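Local coordinates for phosphatidylinositol transfer protein SFH5 (Saccharomyces cerevisiae, PDB 6W32) that binds and transfers phosphatidylinositol, regulates plasma-membrane phosphatidylinositol 4,5-bisphosphate homeostasis, and binds heme b, possibly serving in responses to organic oxidants, at residues A[132-137]-A[177-182]. Numbering follows the deposited sequence.
Sequences AVTWNL and NYMTQV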
loop_
_atom_site.group_PDB
_atom_site.type_symbol
_atom_site.label_atom_id
_atom_site.label_comp_id
_atom_site.label_asym_id
_atom_site.label_seq_id
_atom_site.Cartn_x
_atom_site.Cartn_y
_atom_site.Cartn_z
ATOM N N ALA A 132 10.048 5.310 1.284
ATOM C CA ALA A 132 9.604 3.962 0.938
ATOM C C ALA A 132 8.877 4.014 -0.396
ATOM O O ALA A 132 7.872 4.717 -0.526
ATOM C CB ALA A 132 8.690 3.390 2.019
ATOM N N VAL A 133 9.373 3.277 -1.380
ATOM C CA VAL A 133 8.799 3.241 -2.720
ATOM C C VAL A 133 8.578 1.790 -3.103
ATOM O O VAL A 133 9.426 0.937 -2.801
ATOM C CB VAL A 133 9.739 3.929 -3.745
ATOM C CG1 VAL A 133 9.055 4.120 -5.078
ATOM C CG2 VAL A 133 10.217 5.274 -3.246
ATOM N N THR A 134 7.464 1.492 -3.780
ATOM C CA THR A 134 7.372 0.202 -4.474
ATOM C C THR A 134 7.259 0.437 -5.969
ATOM O O THR A 134 6.779 1.481 -6.419
ATOM C CB THR A 134 6.199 -0.702 -4.034
ATOM O OG1 THR A 134 4.969 -0.225 -4.592
ATOM C CG2 THR A 134 6.075 -0.777 -2.562
ATOM N N TRP A 135 7.684 -0.553 -6.736
ATOM C CA TRP A 135 7.810 -0.383 -8.168
ATOM C C TRP A 135 7.214 -1.597 -8.861
ATOM O O TRP A 135 7.590 -2.728 -8.557
ATOM C CB TRP A 135 9.276 -0.242 -8.583
ATOM C CG TRP A 135 10.151 0.787 -7.897
ATOM C CD1 TRP A 135 10.521 0.843 -6.570
ATOM C CD2 TRP A 135 10.832 1.860 -8.548
ATOM N NE1 TRP A 135 11.388 1.910 -6.369
ATOM C CE2 TRP A 135 11.583 2.546 -7.568
ATOM C CE3 TRP A 135 10.874 2.304 -9.869
ATOM C CZ2 TRP A 135 12.361 3.654 -7.873
ATOM C CZ3 TRP A 135 11.638 3.390 -10.175
ATOM C CH2 TRP A 135 12.378 4.069 -9.178
ATOM N N ASN A 136 6.335 -1.369 -9.822
ATOM C CA ASN A 136 5.806 -2.446 -10.640
ATOM C C ASN A 136 6.329 -2.285 -12.057
ATOM O O ASN A 136 6.115 -1.248 -12.687
ATOM C CB ASN A 136 4.282 -2.457 -10.619
ATOM C CG ASN A 136 3.736 -2.646 -9.233
ATOM O OD1 ASN A 136 3.334 -1.677 -8.573
ATOM N ND2 ASN A 136 3.746 -3.885 -8.763
ATOM N N LEU A 137 7.048 -3.289 -12.543
ATOM C CA LEU A 137 7.616 -3.208 -13.880
ATOM C C LEU A 137 6.641 -3.820 -14.872
ATOM O O LEU A 137 6.965 -4.732 -15.631
ATOM C CB LEU A 137 8.981 -3.883 -13.926
ATOM C CG LEU A 137 9.876 -3.303 -12.845
ATOM C CD1 LEU A 137 11.198 -3.986 -12.811
ATOM C CD2 LEU A 137 10.033 -1.820 -13.087
ATOM N N ASN A 177 5.404 8.292 7.107
ATOM C CA ASN A 177 4.144 7.601 7.361
ATOM C C ASN A 177 3.270 7.506 6.114
ATOM O O ASN A 177 2.050 7.366 6.230
ATOM C CB ASN A 177 3.367 8.273 8.498
ATOM C CG ASN A 177 3.241 9.768 8.308
ATOM O OD1 ASN A 177 3.830 10.321 7.387
ATOM N ND2 ASN A 177 2.513 10.438 9.194
ATOM N N TYR A 178 3.856 7.603 4.928
ATOM C CA TYR A 178 3.150 7.337 3.688
ATOM C C TYR A 178 4.147 6.705 2.735
ATOM O O TYR A 178 5.356 6.732 2.970
ATOM C CB TYR A 178 2.579 8.596 3.030
ATOM C CG TYR A 178 1.398 9.265 3.704
ATOM C CD1 TYR A 178 1.562 10.010 4.846
ATOM C CD2 TYR A 178 0.132 9.209 3.138
ATOM C CE1 TYR A 178 0.487 10.649 5.427
ATOM C CE2 TYR A 178 -0.943 9.840 3.718
ATOM C CZ TYR A 178 -0.761 10.553 4.858
ATOM O OH TYR A 178 -1.825 11.189 5.463
ATOM N N MET A 179 3.636 6.187 1.625
ATOM C CA MET A 179 4.414 5.426 0.658
ATOM C C MET A 179 4.395 6.141 -0.688
ATOM O O MET A 179 3.542 6.992 -0.952
ATOM C CB MET A 179 3.827 4.023 0.513
ATOM C CG MET A 179 4.633 2.972 -0.245
ATOM S SD MET A 179 3.817 1.365 0.027
ATOM C CE MET A 179 2.162 1.959 -0.275
ATOM N N THR A 180 5.341 5.798 -1.548
ATOM C CA THR A 180 5.316 6.259 -2.923
ATOM C C THR A 180 5.408 5.038 -3.826
ATOM O O THR A 180 5.918 3.990 -3.412
ATOM C CB THR A 180 6.431 7.277 -3.164
ATOM O OG1 THR A 180 6.154 8.443 -2.368
ATOM C CG2 THR A 180 6.541 7.670 -4.631
ATOM N N GLN A 181 4.852 5.145 -5.034
ATOM C CA GLN A 181 4.738 3.993 -5.905
ATOM C C GLN A 181 5.070 4.413 -7.319
ATOM O O GLN A 181 4.689 5.505 -7.733
ATOM C CB GLN A 181 3.323 3.394 -5.831
ATOM C CG GLN A 181 3.017 2.780 -4.470
ATOM C CD GLN A 181 1.560 2.409 -4.279
ATOM O OE1 GLN A 181 1.019 2.512 -3.170
ATOM N NE2 GLN A 181 0.917 1.972 -5.348
ATOM N N VAL A 182 5.803 3.579 -8.050
ATOM C CA VAL A 182 6.047 3.831 -9.463
ATOM C C VAL A 182 5.550 2.643 -10.264
ATOM O O VAL A 182 5.806 1.492 -9.897
ATOM C CB VAL A 182 7.539 4.091 -9.789
ATOM C CG1 VAL A 182 7.799 4.028 -11.312
ATOM C CG2 VAL A 182 7.948 5.415 -9.307
#
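T134 O accepts from V182 N (2.8 Å) in a parallel pairing of strand 132-136 with strand 179-184, in the mixed sheet of the CRAL-TRIO (Sec14-like) fold. Helix 151-166 lies in the connection between the strands, a beta-alpha-beta crossover, and packs on the sheet face carrying T134, N136, M179 and Q181. Three more backbone hydrogen bonds zip the pair in the parallel pattern: T134 N donates to T180 O (3.0 Å), while T180 N binds A132 O and N136 N binds V182 O. CA-H...O contacts accompany them, as from V133 CA to T180 O (3.1 Å). On the helix-facing side, T134 and Q181 run side by side, T134 OG1 lying 3.6 Å from Q181 CG. M179 CG, anti to the backbone N (chi1 -169°), lies 3.7 Å from A132 O; farther along, M179 SD meets T134 CG2 at 4.0 Å. This face leads to the heme: the side chain of N136 approaches the cofactor, and that of Q181 borders the heme-binding residues R158 and K219. On the other face, T180 OG1 is hydrogen-bonded to N129 O and W135 NE1 to T121 OG1, the latter tying the indole to strand 118-122. V133 CG1 and V182 CB share one face of the W135 indole, both displaced toward its rim; V182 CB and CG1 each lie 3.8 Å from W135 CE3.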